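Local coordinates for protein geranyltranstransferase (Marinomonas sp. MED121, PDB 4F62) that probably lengthens allylic prenyl diphosphates with isopentenyl diphosphate, acting as a polyprenyl transferase of the farnesyl-diphosphate synthase kind in the isoprenoid synthase superfamily, at residues R47-L52 with G182-A187; Y54-L59 with A205-Y210; A211-L216 with E267-Q272; A137-Q142 with S188-A193; Q18-Q23 with A73-H78. One frame throughout, in Å; residues are numbered along the deposited sequence.

Interaction 1 (R47-L52 with G182-A187); sequences RIRPML and GALIKA
R49 NE packs against two apolar side chains of the helix segment 182-187: I185 CD1 lies 4.0 Å from it and L184 CB 4.2 Å. The isoleucine methyl rests over one face of the guanidinium, 3.8 Å above the plane and offset toward the rim, while L184 CB stands at the edge, near that plane. Both side chains cross the arginine at about a right angle. R49 runs extended from CG to NE, and its last torsion (chi4 76°) turns the flat group so that this face meets I185 CD1. Farther along the helix, L52 CD1 packs on I185 CG2 at 3.8 Å. The segment axes diverge by 35°.

R49 belongs to the GGKRIRP sequence; in relatives the equivalent arginine binds the diphosphate of isopentenyl diphosphate. R49 NH1 hydrogen-bonds a glycerol, probably from the crystallisation liquor, which may mark such a pocket. With a leucine in its place the guanidinium is gone, and the pocket would probably lose a positive charge and the bond to glycerol, and I185 CD1 the flat group it lies against. Since 182-187 offers no polar partner, this contact is apolar, and the polar end of R49 is probably available to the pocket.

Interaction 2 (Y54-L59 with A205-Y210); sequences YASAQL and AKLDAY
L59 and L207 meet tip to tip, and the CD2 to CD2 distance of 3.7 Å between them marks the tight part of a small contact. The L59 side chain takes CG anti to its own backbone N (chi1 -173°), which sends its CD2 methyl across to the helix segment 205-210. L207 instead carries CG beside the backbone N and comes the other way. Beside this pair the packing is looser: S56 OG stays 4.4 Å from L207 CD2, a distance of mere proximity between a hydroxyl and a methyl. The hydroxyl is occupied by its own helix, in a hydrogen bond with L52 O one turn back, so the apolar L207 does not rob it of a partner. S56 CA and L207 CA are 7.9 Å apart, so side chains alone make the contact, and V189 of helix 170-194 touches both S56 and L207, as if wedged into the seam. F276 packs on L59, and V189 and A193 on L207; both leucines are buried.

The more open side belongs to 205-210 and turns from the contact: A205 is exposed, and the partly exposed K206 and D208 find charged partners in E275 and R190. Y210 keeps its ring clear of L59 and hydrogen-bonds through OH to L283 O. Helices far apart in sequence joined by apolar tips, with helix 170-194 against the seam, belong to the all-helical bundle of the isoprenoid synthase fold, which the polyprenyl synthetases share.

Interaction 3 (A211-L216 with E267-Q272); sequences AHAIGL and EQAIAQ
A213 and A269 form the heart of an antiparallel helix pair in the all-helical isoprenoid synthase fold, joining helix 201-226 to helix 249-273. Their CB atoms touch at 3.9 Å, and the small side chains let the segment axes come within 8.2 Å of each other at an angle of 153°. The same A269 methyl is also met from a second direction: I214 CG1 and I214 CD1 each lie 3.7 Å from A269 CB, so the isoleucine lies along the methyl with two of its carbons. The branch is placed by chi1 of -74°, which sets CG1 beside the backbone N and directs it to A269, while CG2 stands anti to that N. At the border of the contact Q268 comes nearest with its CB, 4.4 Å from A213 CB. No hydrogen bond joins the two segments, and the contact is purely apolar.

A second shell packs round them. A287 and I291 of helix 281-291 pack on I214, and A287 also touches I270, so that helix touches both segments. A211, one turn before G215, faces K186 and V189 of helix 170-194. Farther along, helix 201-226 ends in the sequence DDIID, the second aspartate-rich motif of this family, which binds magnesium ions in relatives. From the preceding turn the Y210 ring reaches over to the partner helix, bringing its CD2 to 3.4 Å from A269 O.

Interaction 4 (A137-Q142 with S188-A193); sequences AIKLIQ and SVRMGA
M191 follows an extended course to SD (chi2 170°) and then bends at chi3 (77°), which carries its CE methyl onto the backbone of L140; L140 answers with CG beside its own N (chi1 -61°), its CD2 lying against the methionine stem. The pair joins helix 134-148 to helix 170-194 within the all-helical isoprenoid synthase bundle. M191 CE comes to 3.4 Å from L140 O, and M191 CB lies 3.8 Å from L140 CD2, so each side chain lies against the other residue. With an alanine here, CG, SD and CE are missing, and a gap would probably open beside L140 CD2 and over the L140 carbonyl.

At the partly exposed border K139 NZ stands 4.2 Å from R190 NH2, near the plane of the guanidinium. The like charges are gathered by one carboxylate: E143 makes salt bridges with K139 NZ and with R190 NE, which probably offsets their mutual repulsion. D208 takes R190 NH1. Helix 134-148 also reaches the dimer interface, where I138 packs on I141, and I141 on S127, of the second subunit. At the buried end, L140 CD2 lies 3.6 Å from M191 O.

Interaction 5 (Q18-Q23 with A73-H78); sequences QYLEQQ and ALESIH
E75 brings a flat carboxylate to the contact, yet L20 touches its stem: L20 CD1 lies 4.2 Å from E75 CG. E75 takes CG anti to the backbone N (chi1 -174°) and then bends at chi2, which leads the carboxylate off, and OE2 makes a salt bridge with R47 NH1. The other flat group is the Y19 ring, one face of which carries Q23 CG 3.6 Å above its plane, offset toward the rim, while the tyrosine also packs on D68, A69 and A72 of helix 65-86.

L20 is the residue that carries the contact from 18-23. Its two methyls straddle neighbouring residues of the partner helix, CD1 at E75 CG and CD2 at S76 OG, the latter at 3.8 Å. That hydroxyl is turned to its own helix and hydrogen-bonds with A72 O, so the leucine meets an oxygen already satisfied. The backbones stay apart, with L20 CA 8.7 Å from S76 CA, and the leucine spans the space with its full length. Since E75 is buried, the salt bridge to R47 probably offsets its charge; R47 NE in turn pairs with D17, so R47, at the start of helix 48-60, bridges helices 5-23 and 65-86.

Helix 65-86 is enclosed on its other flanks: S76 packs on F121 and L125 of helix 108-126, while L74 faces L184 and A187 of helix 170-194, and I77 touches L144 and S148 of helix 134-148. Q18, E21 and Q22 are exposed, so this end of helix 5-23 lies at the outer side of helix 65-86.

From the N terminus, interaction 5 opens first, bringing the end of helix 5-23 back to helix 65-86. Before it closes, helix 48-60 opens interactions 1 and 2, so both cross it; they also cross each other, since interaction 1 ends on helix 170-194 and interaction 2 ends later, on helix 201-226. Interaction 4 opens on helix 134-148 within both of these loops and closes on helix 170-194, just beyond interaction 1, so it crosses interaction 1 and lies wholly within the span of interaction 2. Interaction 3 opens last, after all the others have closed, and ties helix 201-226 to helix 249-273. Helices 48-60, 170-194 and 201-226 are each used twice.

Interaction 1 (R47-L52 with G182-A187)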
# COMPACT_ATOMS: atom_id res chain seq x y z
N ARG A 47 17.41 -11.21 1.40
CA ARG A 47 16.86 -10.46 2.54
C ARG A 47 17.77 -9.33 3.05
O ARG A 47 17.86 -9.09 4.27
CB ARG A 47 16.53 -11.39 3.71
CG ARG A 47 15.77 -12.63 3.34
CD ARG A 47 14.50 -12.28 2.59
NE ARG A 47 13.57 -13.41 2.59
CZ ARG A 47 12.59 -13.58 1.71
NH1 ARG A 47 12.41 -12.70 0.73
NH2 ARG A 47 11.80 -14.64 1.80
N ILE A 48 18.44 -8.65 2.13
CA ILE A 48 19.33 -7.54 2.47
C ILE A 48 18.62 -6.51 3.33
O ILE A 48 19.15 -6.03 4.34
CB ILE A 48 19.79 -6.83 1.21
CG1 ILE A 48 20.62 -7.77 0.34
CG2 ILE A 48 20.56 -5.58 1.57
CD1 ILE A 48 21.80 -8.31 1.03
N ARG A 49 17.40 -6.15 2.94
CA ARG A 49 16.68 -5.12 3.68
C ARG A 49 16.26 -5.57 5.08
O ARG A 49 16.46 -4.83 6.05
CB ARG A 49 15.52 -4.56 2.83
CG ARG A 49 16.06 -3.80 1.61
CD ARG A 49 15.04 -3.65 0.47
NE ARG A 49 15.70 -3.20 -0.77
CZ ARG A 49 16.45 -3.98 -1.55
NH1 ARG A 49 16.64 -5.26 -1.24
NH2 ARG A 49 17.00 -3.48 -2.66
N PRO A 50 15.69 -6.78 5.21
CA PRO A 50 15.56 -7.28 6.59
C PRO A 50 16.89 -7.30 7.38
O PRO A 50 16.89 -6.85 8.54
CB PRO A 50 15.01 -8.69 6.40
CG PRO A 50 14.09 -8.52 5.21
CD PRO A 50 14.86 -7.57 4.28
N MET A 51 17.97 -7.79 6.80
CA MET A 51 19.25 -7.82 7.52
C MET A 51 19.66 -6.44 8.04
O MET A 51 20.06 -6.30 9.19
CB MET A 51 20.36 -8.44 6.66
CG MET A 51 20.13 -9.92 6.39
SD MET A 51 21.53 -10.80 5.68
CE MET A 51 21.60 -10.03 4.07
N LEU A 52 19.56 -5.41 7.20
CA LEU A 52 19.86 -4.04 7.62
C LEU A 52 18.95 -3.60 8.75
O LEU A 52 19.39 -2.92 9.68
CB LEU A 52 19.68 -3.07 6.45
CG LEU A 52 20.75 -3.12 5.36
CD1 LEU A 52 20.29 -2.27 4.17
CD2 LEU A 52 22.10 -2.62 5.89
N GLY A 182 17.77 3.53 -3.24
CA GLY A 182 18.35 4.15 -2.05
C GLY A 182 17.34 4.29 -0.91
O GLY A 182 17.66 4.02 0.26
N ALA A 183 16.13 4.72 -1.23
CA ALA A 183 15.13 5.06 -0.22
C ALA A 183 14.75 3.88 0.69
O ALA A 183 14.64 4.04 1.91
CB ALA A 183 13.89 5.70 -0.87
N LEU A 184 14.58 2.70 0.10
CA LEU A 184 14.20 1.52 0.87
C LEU A 184 15.35 1.02 1.72
O LEU A 184 15.15 0.47 2.81
CB LEU A 184 13.70 0.38 -0.03
CG LEU A 184 12.23 0.23 -0.37
CD1 LEU A 184 12.01 -1.14 -1.01
CD2 LEU A 184 11.32 0.40 0.87
N ILE A 185 16.57 1.20 1.22
CA ILE A 185 17.75 0.86 2.00
C ILE A 185 17.81 1.76 3.22
O ILE A 185 18.11 1.31 4.32
CB ILE A 185 19.05 1.08 1.18
CG1 ILE A 185 19.09 0.11 -0.01
CG2 ILE A 185 20.28 0.92 2.06
CD1 ILE A 185 19.03 -1.35 0.37
N LYS A 186 17.53 3.04 3.02
CA LYS A 186 17.50 3.99 4.13
C LYS A 186 16.34 3.72 5.09
O LYS A 186 16.48 3.85 6.32
CB LYS A 186 17.42 5.44 3.61
CG LYS A 186 17.62 6.50 4.69
CD LYS A 186 17.92 7.89 4.09
CE LYS A 186 16.63 8.64 3.77
NZ LYS A 186 16.64 10.03 4.33
N ALA A 187 15.19 3.35 4.54
CA ALA A 187 14.03 2.99 5.37
C ALA A 187 14.39 1.80 6.26
O ALA A 187 13.97 1.73 7.42
CB ALA A 187 12.84 2.65 4.51

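Interaction 2 (Y54-L59 with A205-Y210)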
# COMPACT_ATOMS: atom_id res chain seq x y z
N TYR A 54 17.34 -5.46 11.08
CA TYR A 54 17.68 -6.10 12.34
C TYR A 54 19.02 -5.58 12.86
O TYR A 54 19.20 -5.46 14.07
CB TYR A 54 17.75 -7.62 12.18
CG TYR A 54 16.41 -8.28 11.98
CD1 TYR A 54 15.44 -8.27 12.98
CD2 TYR A 54 16.12 -8.95 10.80
CE1 TYR A 54 14.20 -8.89 12.80
CE2 TYR A 54 14.88 -9.58 10.61
CZ TYR A 54 13.94 -9.55 11.61
OH TYR A 54 12.73 -10.18 11.42
N ALA A 55 19.96 -5.31 11.94
CA ALA A 55 21.30 -4.84 12.33
C ALA A 55 21.24 -3.47 12.99
O ALA A 55 21.96 -3.19 13.94
CB ALA A 55 22.25 -4.80 11.11
N SER A 56 20.38 -2.61 12.46
CA SER A 56 20.24 -1.26 13.00
C SER A 56 19.56 -1.28 14.37
O SER A 56 19.97 -0.56 15.28
CB SER A 56 19.45 -0.37 12.05
OG SER A 56 20.11 -0.33 10.80
N ALA A 57 18.53 -2.11 14.50
CA ALA A 57 17.87 -2.28 15.81
C ALA A 57 18.89 -2.72 16.85
O ALA A 57 18.91 -2.21 17.97
CB ALA A 57 16.73 -3.28 15.72
N GLN A 58 19.75 -3.67 16.48
CA GLN A 58 20.77 -4.18 17.39
C GLN A 58 21.78 -3.12 17.77
O GLN A 58 22.24 -3.06 18.91
CB GLN A 58 21.50 -5.35 16.75
CG GLN A 58 20.78 -6.65 16.89
CD GLN A 58 21.74 -7.80 16.89
OE1 GLN A 58 22.83 -7.72 16.32
NE2 GLN A 58 21.36 -8.89 17.56
N LEU A 59 22.14 -2.29 16.80
CA LEU A 59 23.05 -1.18 17.05
C LEU A 59 22.58 -0.32 18.22
O LEU A 59 23.36 -0.07 19.15
CB LEU A 59 23.17 -0.32 15.80
CG LEU A 59 24.21 0.79 15.87
CD1 LEU A 59 25.59 0.17 15.81
CD2 LEU A 59 24.02 1.77 14.75
N ALA A 205 20.73 10.23 12.34
CA ALA A 205 21.45 10.97 11.31
C ALA A 205 22.66 10.19 10.77
O ALA A 205 22.93 10.18 9.56
CB ALA A 205 21.89 12.32 11.85
N LYS A 206 23.39 9.53 11.67
CA LYS A 206 24.52 8.69 11.27
C LYS A 206 24.04 7.52 10.42
O LYS A 206 24.67 7.17 9.42
CB LYS A 206 25.27 8.17 12.49
CG LYS A 206 25.99 9.24 13.30
CD LYS A 206 26.38 8.70 14.67
CE LYS A 206 26.92 9.79 15.58
NZ LYS A 206 28.09 10.47 14.96
N LEU A 207 22.92 6.92 10.81
CA LEU A 207 22.36 5.80 10.04
C LEU A 207 21.89 6.23 8.66
O LEU A 207 22.09 5.50 7.68
CB LEU A 207 21.26 5.08 10.83
CG LEU A 207 21.79 4.34 12.05
CD1 LEU A 207 20.65 3.85 12.97
CD2 LEU A 207 22.67 3.18 11.61
N ASP A 208 21.29 7.42 8.59
CA ASP A 208 20.93 8.03 7.30
C ASP A 208 22.11 8.06 6.37
O ASP A 208 22.02 7.61 5.22
CB ASP A 208 20.49 9.49 7.49
CG ASP A 208 19.01 9.63 7.75
OD1 ASP A 208 18.29 8.62 7.69
OD2 ASP A 208 18.56 10.77 8.01
N ALA A 209 23.20 8.64 6.85
CA ALA A 209 24.40 8.81 6.05
C ALA A 209 25.00 7.45 5.71
O ALA A 209 25.48 7.24 4.59
CB ALA A 209 25.41 9.68 6.79
N TYR A 210 24.95 6.52 6.66
CA TYR A 210 25.43 5.16 6.40
C TYR A 210 24.66 4.58 5.22
O TYR A 210 25.25 4.08 4.25
CB TYR A 210 25.28 4.28 7.64
CG TYR A 210 25.41 2.79 7.37
CD1 TYR A 210 24.29 2.03 7.02
CD2 TYR A 210 26.63 2.14 7.48
CE1 TYR A 210 24.40 0.67 6.79
CE2 TYR A 210 26.75 0.78 7.24
CZ TYR A 210 25.61 0.05 6.89
OH TYR A 210 25.69 -1.30 6.64

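Interaction 3 (A211-L216 with E267-Q272)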
# COMPACT_ATOMS: atom_id res chain seq x y z
N ALA A 211 23.34 4.67 5.29
CA ALA A 211 22.47 4.06 4.30
C ALA A 211 22.62 4.70 2.94
O ALA A 211 22.66 4.00 1.92
CB ALA A 211 21.02 4.15 4.76
N HIS A 212 22.68 6.02 2.91
CA HIS A 212 22.89 6.74 1.66
C HIS A 212 24.17 6.26 0.96
O HIS A 212 24.17 6.00 -0.24
CB HIS A 212 22.99 8.25 1.91
CG HIS A 212 23.12 9.06 0.65
ND1 HIS A 212 24.34 9.28 0.04
CD2 HIS A 212 22.20 9.68 -0.11
CE1 HIS A 212 24.16 10.02 -1.04
NE2 HIS A 212 22.86 10.27 -1.16
N ALA A 213 25.25 6.15 1.73
CA ALA A 213 26.53 5.77 1.15
C ALA A 213 26.47 4.35 0.58
O ALA A 213 26.92 4.09 -0.55
CB ALA A 213 27.64 5.89 2.19
N ILE A 214 25.92 3.43 1.36
CA ILE A 214 25.85 2.02 0.99
C ILE A 214 24.94 1.80 -0.23
O ILE A 214 25.26 1.01 -1.13
CB ILE A 214 25.35 1.18 2.18
CG1 ILE A 214 26.47 1.06 3.21
CG2 ILE A 214 24.92 -0.20 1.74
CD1 ILE A 214 27.72 0.54 2.62
N GLY A 215 23.81 2.51 -0.25
CA GLY A 215 22.87 2.42 -1.36
C GLY A 215 23.48 2.85 -2.68
O GLY A 215 23.35 2.17 -3.70
N LEU A 216 24.15 4.00 -2.67
CA LEU A 216 24.78 4.47 -3.89
C LEU A 216 25.94 3.54 -4.28
O LEU A 216 26.06 3.13 -5.44
CB LEU A 216 25.25 5.92 -3.73
CG LEU A 216 25.86 6.62 -4.95
CD1 LEU A 216 24.99 6.44 -6.19
CD2 LEU A 216 26.08 8.10 -4.64
N GLU A 267 34.09 3.88 2.73
CA GLU A 267 34.76 4.51 3.86
C GLU A 267 33.84 5.43 4.64
O GLU A 267 33.88 5.46 5.87
CB GLU A 267 35.99 5.29 3.40
CG GLU A 267 37.09 4.40 2.86
CD GLU A 267 38.25 5.19 2.30
OE1 GLU A 267 38.10 6.42 2.06
OE2 GLU A 267 39.32 4.58 2.10
N GLN A 268 33.02 6.20 3.93
CA GLN A 268 32.08 7.11 4.56
C GLN A 268 31.06 6.33 5.38
O GLN A 268 30.69 6.75 6.48
CB GLN A 268 31.34 7.93 3.51
CG GLN A 268 32.11 9.12 2.98
CD GLN A 268 31.24 9.98 2.08
OE1 GLN A 268 30.36 9.47 1.38
NE2 GLN A 268 31.48 11.28 2.11
N ALA A 269 30.59 5.22 4.83
CA ALA A 269 29.57 4.41 5.50
C ALA A 269 30.11 3.90 6.83
O ALA A 269 29.45 4.04 7.87
CB ALA A 269 29.14 3.25 4.62
N ILE A 270 31.32 3.35 6.80
CA ILE A 270 31.93 2.78 7.99
C ILE A 270 32.23 3.86 9.02
O ILE A 270 32.03 3.65 10.23
CB ILE A 270 33.21 1.99 7.65
CG1 ILE A 270 32.91 0.89 6.63
CG2 ILE A 270 33.83 1.41 8.90
CD1 ILE A 270 31.68 0.05 6.98
N ALA A 271 32.69 5.02 8.55
CA ALA A 271 33.01 6.13 9.45
C ALA A 271 31.80 6.59 10.27
O ALA A 271 31.96 7.06 11.40
CB ALA A 271 33.60 7.30 8.68
N GLN A 272 30.61 6.47 9.70
CA GLN A 272 29.39 6.89 10.38
C GLN A 272 29.04 6.03 11.59
O GLN A 272 28.36 6.48 12.51
CB GLN A 272 28.21 6.89 9.39
CG GLN A 272 28.30 7.97 8.32
CD GLN A 272 28.22 9.36 8.92
OE1 GLN A 272 27.69 9.54 10.02
NE2 GLN A 272 28.74 10.35 8.21

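Interaction 4 (A137-Q142 with S188-A193)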
# COMPACT_ATOMS: atom_id res chain seq x y z
N ALA A 137 4.15 2.76 15.64
CA ALA A 137 3.71 2.11 14.39
C ALA A 137 3.40 3.16 13.30
O ALA A 137 3.78 2.99 12.13
CB ALA A 137 2.49 1.20 14.65
N ILE A 138 2.71 4.23 13.69
CA ILE A 138 2.38 5.29 12.74
C ILE A 138 3.66 5.89 12.16
O ILE A 138 3.75 6.10 10.95
CB ILE A 138 1.50 6.38 13.38
CG1 ILE A 138 0.07 5.85 13.55
CG2 ILE A 138 1.48 7.67 12.53
CD1 ILE A 138 -0.69 5.69 12.24
N LYS A 139 4.66 6.10 13.01
CA LYS A 139 5.95 6.63 12.55
C LYS A 139 6.59 5.68 11.54
O LYS A 139 7.08 6.12 10.50
CB LYS A 139 6.88 6.89 13.74
CG LYS A 139 8.31 7.33 13.39
CD LYS A 139 8.38 8.70 12.69
CE LYS A 139 9.85 9.15 12.51
NZ LYS A 139 10.03 10.28 11.55
N LEU A 140 6.57 4.38 11.83
CA LEU A 140 7.18 3.41 10.92
C LEU A 140 6.42 3.38 9.59
O LEU A 140 7.01 3.21 8.51
CB LEU A 140 7.24 2.02 11.55
CG LEU A 140 8.09 1.94 12.82
CD1 LEU A 140 7.85 0.61 13.57
CD2 LEU A 140 9.56 2.13 12.48
N ILE A 141 5.11 3.56 9.66
CA ILE A 141 4.29 3.59 8.46
C ILE A 141 4.65 4.80 7.62
O ILE A 141 4.81 4.70 6.39
CB ILE A 141 2.79 3.57 8.83
CG1 ILE A 141 2.44 2.16 9.35
CG2 ILE A 141 1.93 3.95 7.62
CD1 ILE A 141 1.05 2.03 9.96
N GLN A 142 4.82 5.95 8.27
CA GLN A 142 5.25 7.17 7.58
C GLN A 142 6.59 6.95 6.88
O GLN A 142 6.76 7.37 5.73
CB GLN A 142 5.35 8.34 8.54
CG GLN A 142 4.01 8.81 9.07
CD GLN A 142 4.15 9.77 10.23
OE1 GLN A 142 5.22 9.90 10.81
NE2 GLN A 142 3.06 10.44 10.59
N SER A 188 15.17 0.87 5.72
CA SER A 188 15.60 -0.30 6.48
C SER A 188 16.35 0.07 7.75
O SER A 188 16.01 -0.40 8.84
CB SER A 188 16.46 -1.23 5.61
OG SER A 188 15.70 -1.76 4.54
N VAL A 189 17.39 0.90 7.63
CA VAL A 189 18.16 1.27 8.81
C VAL A 189 17.36 2.21 9.72
O VAL A 189 17.41 2.08 10.94
CB VAL A 189 19.57 1.86 8.48
CG1 VAL A 189 20.32 0.96 7.49
CG2 VAL A 189 19.46 3.27 7.95
N ARG A 190 16.60 3.15 9.13
CA ARG A 190 15.81 4.09 9.94
C ARG A 190 14.73 3.36 10.74
O ARG A 190 14.58 3.56 11.96
CB ARG A 190 15.20 5.20 9.06
CG ARG A 190 16.21 6.20 8.48
CD ARG A 190 15.51 7.26 7.61
NE ARG A 190 14.50 8.00 8.37
CZ ARG A 190 14.77 9.03 9.17
NH1 ARG A 190 16.02 9.44 9.33
NH2 ARG A 190 13.79 9.63 9.83
N MET A 191 13.97 2.51 10.07
CA MET A 191 12.90 1.77 10.74
C MET A 191 13.42 0.78 11.76
O MET A 191 12.83 0.62 12.82
CB MET A 191 11.99 1.07 9.72
CG MET A 191 11.23 2.05 8.82
SD MET A 191 10.41 1.18 7.47
CE MET A 191 9.00 0.47 8.33
N GLY A 192 14.52 0.11 11.44
CA GLY A 192 15.15 -0.81 12.37
C GLY A 192 15.46 -0.12 13.69
O GLY A 192 15.05 -0.59 14.76
N ALA A 193 16.18 1.00 13.60
CA ALA A 193 16.56 1.78 14.78
C ALA A 193 15.34 2.32 15.54
O ALA A 193 15.22 2.19 16.77
CB ALA A 193 17.48 2.91 14.35

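Interaction 5 (Q18-Q23 with A73-H78)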
# COMPACT_ATOMS: atom_id res chain seq x y z
N GLN A 18 10.31 -17.06 8.63
CA GLN A 18 9.29 -17.63 9.52
C GLN A 18 8.20 -16.61 9.86
O GLN A 18 7.02 -16.95 9.91
CB GLN A 18 9.92 -18.13 10.82
CG GLN A 18 10.53 -19.51 10.75
CD GLN A 18 11.16 -19.92 12.07
OE1 GLN A 18 10.50 -20.49 12.93
NE2 GLN A 18 12.44 -19.59 12.24
N TYR A 19 8.60 -15.37 10.11
CA TYR A 19 7.64 -14.35 10.50
C TYR A 19 6.70 -14.00 9.35
O TYR A 19 5.49 -13.88 9.54
CB TYR A 19 8.39 -13.10 10.98
CG TYR A 19 7.51 -11.98 11.48
CD1 TYR A 19 7.03 -11.98 12.78
CD2 TYR A 19 7.17 -10.92 10.65
CE1 TYR A 19 6.24 -10.94 13.25
CE2 TYR A 19 6.37 -9.88 11.10
CZ TYR A 19 5.91 -9.89 12.39
OH TYR A 19 5.12 -8.86 12.84
N LEU A 20 7.25 -13.83 8.15
CA LEU A 20 6.43 -13.61 6.96
C LEU A 20 5.41 -14.75 6.80
O LEU A 20 4.22 -14.49 6.61
CB LEU A 20 7.29 -13.48 5.70
CG LEU A 20 7.99 -12.13 5.49
CD1 LEU A 20 9.15 -12.30 4.50
CD2 LEU A 20 6.97 -11.08 5.00
N GLU A 21 5.89 -15.99 6.91
CA GLU A 21 5.04 -17.17 6.79
C GLU A 21 3.90 -17.16 7.79
O GLU A 21 2.76 -17.46 7.44
CB GLU A 21 5.88 -18.44 6.99
CG GLU A 21 5.91 -19.36 5.78
CD GLU A 21 4.53 -19.87 5.39
OE1 GLU A 21 4.25 -19.93 4.17
OE2 GLU A 21 3.75 -20.22 6.30
N GLN A 22 4.22 -16.83 9.04
CA GLN A 22 3.22 -16.79 10.09
C GLN A 22 2.19 -15.68 9.82
O GLN A 22 1.00 -15.92 9.93
CB GLN A 22 3.87 -16.58 11.47
CG GLN A 22 4.58 -17.81 12.01
CD GLN A 22 5.74 -17.46 12.95
OE1 GLN A 22 5.98 -16.28 13.25
NE2 GLN A 22 6.47 -18.48 13.39
N GLN A 23 2.66 -14.49 9.46
CA GLN A 23 1.74 -13.37 9.28
C GLN A 23 0.86 -13.50 8.03
O GLN A 23 -0.26 -12.99 8.00
CB GLN A 23 2.49 -12.03 9.28
CG GLN A 23 3.26 -11.78 10.56
CD GLN A 23 2.35 -11.74 11.78
OE1 GLN A 23 1.30 -11.09 11.76
NE2 GLN A 23 2.74 -12.43 12.85
N ALA A 73 7.74 -5.93 6.35
CA ALA A 73 7.06 -4.95 5.50
C ALA A 73 7.98 -4.50 4.38
O ALA A 73 7.56 -4.41 3.21
CB ALA A 73 6.59 -3.73 6.30
N LEU A 74 9.23 -4.21 4.73
CA LEU A 74 10.21 -3.78 3.73
C LEU A 74 10.45 -4.88 2.70
O LEU A 74 10.55 -4.62 1.50
CB LEU A 74 11.54 -3.42 4.42
CG LEU A 74 11.48 -2.09 5.18
CD1 LEU A 74 12.55 -2.05 6.23
CD2 LEU A 74 11.65 -0.93 4.21
N GLU A 75 10.52 -6.13 3.16
CA GLU A 75 10.72 -7.23 2.21
C GLU A 75 9.50 -7.39 1.29
O GLU A 75 9.64 -7.72 0.11
CB GLU A 75 11.03 -8.55 2.95
CG GLU A 75 11.40 -9.69 2.02
CD GLU A 75 12.74 -9.47 1.29
OE1 GLU A 75 13.53 -8.59 1.71
OE2 GLU A 75 13.03 -10.20 0.31
N SER A 76 8.31 -7.12 1.82
CA SER A 76 7.08 -7.22 1.02
C SER A 76 7.01 -6.14 -0.04
O SER A 76 6.61 -6.41 -1.18
CB SER A 76 5.81 -7.18 1.88
OG SER A 76 5.76 -8.34 2.70
N ILE A 77 7.39 -4.92 0.34
CA ILE A 77 7.48 -3.84 -0.63
C ILE A 77 8.48 -4.20 -1.73
O ILE A 77 8.17 -4.10 -2.93
CB ILE A 77 7.88 -2.51 0.04
CG1 ILE A 77 6.73 -2.02 0.94
CG2 ILE A 77 8.19 -1.45 -1.01
CD1 ILE A 77 5.41 -1.77 0.17
N HIS A 78 9.67 -4.64 -1.33
CA HIS A 78 10.72 -5.01 -2.26
C HIS A 78 10.22 -6.10 -3.21
O HIS A 78 10.38 -6.01 -4.44
CB HIS A 78 11.96 -5.47 -1.49
CG HIS A 78 13.08 -5.95 -2.36
ND1 HIS A 78 13.65 -5.16 -3.35
CD2 HIS A 78 13.73 -7.13 -2.40
CE1 HIS A 78 14.60 -5.84 -3.96
NE2 HIS A 78 14.68 -7.04 -3.40